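Local atomic coordinates of conserved hypothetical protein (Shewanella loihica, PDB entry 2GPI), a protein that is of unknown function, belongs to the DUF1488 family and has been linked, tentatively, to transcriptional regulation of the shikimate pathway. Residues A[10-15]-A[54-59]; A[18-23]-A[33-38]. One frame throughout, in Å; residues are numbered along the deposited sequence. Where two conformers were deposited one is given.

Contact 1: residues A[10-15]-A[54-59]; sequences EQLTWD and QALSLF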
# COMPACT_ATOMS: atom_id res chain seq x y z
N GLU A 10 4.53 -7.16 5.02
CA GLU A 10 3.44 -8.05 4.62
C GLU A 10 2.40 -8.33 5.71
O GLU A 10 1.84 -9.42 5.78
CB GLU A 10 3.99 -9.36 4.04
CG GLU A 10 4.92 -9.15 2.83
CD GLU A 10 4.34 -8.21 1.77
OE1 GLU A 10 3.29 -8.53 1.16
OE2 GLU A 10 4.97 -7.14 1.51
N GLN A 11 2.17 -7.32 6.56
CA GLN A 11 1.02 -7.32 7.45
C GLN A 11 -0.08 -6.66 6.63
O GLN A 11 -0.09 -5.45 6.43
CB GLN A 11 1.37 -6.61 8.77
CG GLN A 11 2.51 -7.28 9.53
CD GLN A 11 2.88 -6.58 10.82
OE1 GLN A 11 2.17 -5.70 11.29
NE2 GLN A 11 4.01 -6.98 11.40
N LEU A 12 -0.92 -7.50 6.02
CA LEU A 12 -1.94 -7.06 5.05
C LEU A 12 -3.29 -7.24 5.69
O LEU A 12 -3.64 -8.35 6.10
CB LEU A 12 -1.84 -7.85 3.74
CG LEU A 12 -0.41 -7.92 3.15
CD1 LEU A 12 -0.34 -8.96 2.01
CD2 LEU A 12 0.14 -6.58 2.76
N THR A 13 -4.01 -6.13 5.82
CA THR A 13 -5.37 -6.11 6.44
C THR A 13 -6.29 -5.15 5.67
O THR A 13 -5.85 -4.30 4.92
CB THR A 13 -5.26 -5.73 7.93
OG1 THR A 13 -4.70 -4.40 8.05
CG2 THR A 13 -4.38 -6.72 8.67
N TRP A 14 -7.60 -5.32 5.88
CA TRP A 14 -8.59 -4.33 5.48
C TRP A 14 -8.90 -3.35 6.62
O TRP A 14 -9.17 -3.75 7.79
CB TRP A 14 -9.89 -5.02 5.01
CG TRP A 14 -10.86 -4.05 4.33
CD1 TRP A 14 -11.96 -3.47 4.89
CD2 TRP A 14 -10.78 -3.55 2.98
NE1 TRP A 14 -12.58 -2.66 3.97
CE2 TRP A 14 -11.89 -2.69 2.79
CE3 TRP A 14 -9.93 -3.77 1.91
CZ2 TRP A 14 -12.14 -2.03 1.58
CZ3 TRP A 14 -10.19 -3.13 0.68
CH2 TRP A 14 -11.26 -2.24 0.55
N ASP A 15 -8.91 -2.08 6.27
CA ASP A 15 -9.24 -1.02 7.19
C ASP A 15 -10.63 -0.50 6.82
O ASP A 15 -10.82 0.17 5.79
CB ASP A 15 -8.15 0.05 7.11
CG ASP A 15 -8.40 1.25 8.02
OD1 ASP A 15 -9.54 1.54 8.41
OD2 ASP A 15 -7.39 1.91 8.33
N GLN A 54 -11.18 -11.30 -1.80
CA GLN A 54 -10.91 -10.78 -3.13
C GLN A 54 -10.01 -9.55 -3.08
O GLN A 54 -9.06 -9.41 -3.87
CB GLN A 54 -12.26 -10.46 -3.80
CG GLN A 54 -12.11 -9.90 -5.19
CD GLN A 54 -13.37 -9.13 -5.60
OE1 GLN A 54 -14.28 -8.92 -4.80
NE2 GLN A 54 -13.42 -8.72 -6.89
N ALA A 55 -10.28 -8.63 -2.16
CA ALA A 55 -9.45 -7.43 -1.95
C ALA A 55 -8.00 -7.82 -1.71
O ALA A 55 -7.10 -7.28 -2.36
CB ALA A 55 -9.99 -6.50 -0.80
N LEU A 56 -7.78 -8.77 -0.80
CA LEU A 56 -6.43 -9.20 -0.47
C LEU A 56 -5.80 -9.91 -1.68
O LEU A 56 -4.63 -9.71 -2.00
CB LEU A 56 -6.43 -10.14 0.73
CG LEU A 56 -5.08 -10.81 0.98
CD1 LEU A 56 -4.06 -9.74 1.27
CD2 LEU A 56 -5.14 -11.83 2.15
N SER A 57 -6.59 -10.69 -2.40
CA SER A 57 -6.10 -11.38 -3.60
C SER A 57 -5.64 -10.39 -4.67
O SER A 57 -4.61 -10.58 -5.33
CB SER A 57 -7.15 -12.35 -4.15
OG SER A 57 -6.67 -12.99 -5.32
N LEU A 58 -6.38 -9.30 -4.83
CA LEU A 58 -6.01 -8.26 -5.79
C LEU A 58 -4.72 -7.53 -5.37
O LEU A 58 -3.84 -7.28 -6.21
CB LEU A 58 -7.17 -7.30 -6.05
CG LEU A 58 -8.39 -7.90 -6.79
CD1 LEU A 58 -9.52 -6.88 -6.82
CD2 LEU A 58 -8.01 -8.42 -8.20
N PHE A 59 -4.60 -7.20 -4.09
CA PHE A 59 -3.34 -6.67 -3.58
C PHE A 59 -2.16 -7.60 -3.94
O PHE A 59 -1.11 -7.17 -4.48
CB PHE A 59 -3.38 -6.39 -2.07
CG PHE A 59 -2.08 -5.90 -1.54
CD1 PHE A 59 -1.07 -6.80 -1.20
CD2 PHE A 59 -1.79 -4.52 -1.47
CE1 PHE A 59 0.19 -6.37 -0.75
CE2 PHE A 59 -0.50 -4.11 -1.02
CZ PHE A 59 0.44 -5.01 -0.66

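Contact 2: residues A[18-23]-A[33-38]; sequences LSAIHF and DCYIGQ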
# COMPACT_ATOMS: atom_id res chain seq x y z
N LEU A 18 -11.23 3.47 6.54
CA LEU A 18 -10.76 4.10 5.31
C LEU A 18 -11.22 3.41 4.02
O LEU A 18 -10.98 3.94 2.95
CB LEU A 18 -9.25 4.13 5.31
CG LEU A 18 -8.57 4.83 6.47
CD1 LEU A 18 -7.05 4.79 6.33
CD2 LEU A 18 -9.10 6.28 6.53
N SER A 19 -11.80 2.22 4.13
CA SER A 19 -12.09 1.35 2.96
C SER A 19 -10.84 1.20 2.11
O SER A 19 -10.81 1.64 0.95
CB SER A 19 -13.23 1.89 2.12
OG SER A 19 -14.43 1.89 2.88
N ALA A 20 -9.81 0.61 2.73
CA ALA A 20 -8.49 0.51 2.12
C ALA A 20 -7.82 -0.78 2.55
O ALA A 20 -8.08 -1.27 3.65
CB ALA A 20 -7.64 1.71 2.56
N ILE A 21 -6.94 -1.32 1.71
CA ILE A 21 -5.96 -2.29 2.16
C ILE A 21 -4.86 -1.53 2.91
O ILE A 21 -4.28 -0.55 2.40
CB ILE A 21 -5.34 -3.11 1.03
CG1 ILE A 21 -6.37 -4.14 0.45
CG2 ILE A 21 -4.05 -3.87 1.51
CD1 ILE A 21 -6.61 -5.32 1.35
N HIS A 22 -4.60 -2.00 4.10
CA HIS A 22 -3.53 -1.49 4.96
C HIS A 22 -2.35 -2.49 4.83
O HIS A 22 -2.48 -3.70 5.10
CB HIS A 22 -4.08 -1.31 6.38
CG HIS A 22 -3.01 -1.01 7.45
ND1 HIS A 22 -3.23 -1.18 8.79
CD2 HIS A 22 -1.75 -0.50 7.33
CE1 HIS A 22 -2.15 -0.80 9.47
NE2 HIS A 22 -1.23 -0.39 8.60
N PHE A 23 -1.18 -1.96 4.45
CA PHE A 23 0.02 -2.76 4.34
C PHE A 23 1.16 -2.02 5.05
O PHE A 23 1.08 -0.84 5.27
CB PHE A 23 0.38 -3.20 2.91
CG PHE A 23 0.63 -2.08 1.92
CD1 PHE A 23 -0.40 -1.30 1.42
CD2 PHE A 23 1.91 -1.82 1.48
CE1 PHE A 23 -0.14 -0.32 0.46
CE2 PHE A 23 2.16 -0.83 0.52
CZ PHE A 23 1.16 -0.09 0.03
N ASP A 33 2.92 2.89 8.09
CA ASP A 33 1.64 2.40 7.64
C ASP A 33 1.31 2.93 6.24
O ASP A 33 1.27 4.14 5.95
CB ASP A 33 0.55 2.63 8.67
CG ASP A 33 0.83 1.83 9.95
OD1 ASP A 33 0.93 0.59 9.89
OD2 ASP A 33 1.06 2.47 10.99
N CYS A 34 1.02 1.99 5.34
CA CYS A 34 0.71 2.34 3.95
C CYS A 34 -0.70 1.86 3.62
O CYS A 34 -1.18 0.87 4.18
CB CYS A 34 1.64 1.66 2.97
SG CYS A 34 3.40 2.01 3.27
N TYR A 35 -1.33 2.55 2.71
CA TYR A 35 -2.74 2.30 2.38
C TYR A 35 -2.96 2.43 0.88
O TYR A 35 -2.40 3.29 0.24
CB TYR A 35 -3.63 3.27 3.11
CG TYR A 35 -3.53 3.18 4.61
CD1 TYR A 35 -2.61 3.92 5.32
CD2 TYR A 35 -4.34 2.29 5.32
CE1 TYR A 35 -2.49 3.77 6.67
CE2 TYR A 35 -4.25 2.16 6.68
CZ TYR A 35 -3.31 2.90 7.38
OH TYR A 35 -3.20 2.79 8.73
N ILE A 36 -3.78 1.54 0.34
CA ILE A 36 -4.30 1.69 -1.02
C ILE A 36 -5.83 1.55 -0.94
O ILE A 36 -6.37 0.51 -0.50
CB ILE A 36 -3.62 0.72 -2.06
CG1 ILE A 36 -4.16 0.95 -3.46
CG2 ILE A 36 -3.75 -0.76 -1.64
CD1 ILE A 36 -3.35 0.24 -4.57
N GLY A 37 -6.51 2.62 -1.32
CA GLY A 37 -7.94 2.65 -1.21
C GLY A 37 -8.66 1.70 -2.15
O GLY A 37 -8.13 1.28 -3.19
N GLN A 38 -9.88 1.34 -1.77
CA GLN A 38 -10.70 0.41 -2.55
C GLN A 38 -10.76 0.83 -4.01
O GLN A 38 -10.51 -0.02 -4.93
CB GLN A 38 -12.08 0.33 -1.95
CG GLN A 38 -12.91 -0.70 -2.67
CD GLN A 38 -14.25 -0.91 -2.01
OE1 GLN A 38 -14.47 -0.51 -0.85
NE2 GLN A 38 -15.15 -1.55 -2.74

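Contact 1: residues A[10-15]-A[54-59]
L12 reaches from the chain just ahead of strand 13-15 onto helix 52-61, where its carbons are shared between L56 and F59. Its CB lies 3.8 Å from CD1 of the exposed L56. Beyond CB the chain turns with CG anti to the carbonyl carbon (chi1 -50°), and the two methyls, described here for one of the two conformers of L12, then divide the work. CD1 of L12 fits between the helix residues, 3.9 Å from L56 CD1 and 3.8 Å from F59 CE1. Of the helix residues, CD2 of L12 meets only the F59 ring, reaching F59 CE1 at 3.5 Å and drawing close to F59 CZ as well. The leucine crosses both L56 and F59 at about a right angle. This is helix-on-sheet packing in a small alpha/beta fold: residues A55 and F59, one turn apart, face residues 10-15, and F59 goes on to meet I21 of strand 20-27 and I66 of helix 63-75. Toward the start of the helix segment, W14 takes over from L12. W14 CG is anti to its backbone N (chi1 -169°), beside the carbonyl carbon, and from there the six-membered part of the indole reaches A55 obliquely, W14 CZ3 standing 3.7 Å from A55 CB. No hydrogen bond spans the two segments, and the polar approach is slight: E10 OE1 lies 4.2 Å from F59 CE1, near the plane of the ring at its edge, while the same oxygen forms a salt bridge with R63.

Contact 2: residues A[18-23]-A[33-38]
C34 and F23 form the tight inner side of this pairing. CB of C34 sits over the centre of the F23 ring, 3.5 Å from its centroid and 12° off the ring normal, a CH-pi contact, with C34 SG oblique to the same ring. F23 CG stands between its backbone N and carbonyl carbon (chi1 60°), from where the ring extends over C34. CE1 of F23 also approaches I36 CG2, and the same methyl packs 3.9 Å from I21 CB; helix 63-75 covers this face through I66. Strands 20-27 and 30-37 make an antiparallel beta hairpin, in which I21 with I36 and F23 with C34 are hydrogen-bonded pairs and A20 with G37 and H22 with Y35 are non-hydrogen-bonded ones. C34 N donates to F23 O, and F23 N to C34 O. At the end of the pairing S19, part of a G1 beta bulge with A20 and D15, accepts a hydrogen bond at its backbone O from Q38 N, just past the N-cap G37. The opposite face, with A20, H22 and Y35, is less enclosed. There the H22 and Y35 rings form an offset stack, centroids 4.6 Å apart and planes at 21°, while L18 CD1 lies over a Y35 face toward its rim, 3.8 Å from CD2 of Y35. H22 NE2 donates to D33 OD1 at 2.7 Å, in the imidazole plane but from above the carboxylate. An alanine at H22 would probably leave D33 OD1 without this donor and bare part of the Y35 ring. Beyond the strands, partly exposed Q38 brings OE1 only to 4.0 Å from S19 CB, its NE2 being bonded to E42.

How the contacts relate
Strands 13-15 and 20-27 are neighbours in one sheet, so contacts 1 and 2 abut directly, their centres about 8 Å apart. T13 O and H22 N, 2.7 Å apart, probably form one hydrogen bond between them, and D15 N with A20 O another. Contact 2 lies nearer the middle of the chain and is built on backbone bonds, with aromatic and charged side chains added on its less enclosed face. Contact 1, toward the periphery, joins a helix to the sheet edge mainly by apolar side chains, with no hydrogen bond across, and buries far less surface. The two share an apolar layer where L12 CD2 packs on F23 CB and the rings of F23 and F59 meet.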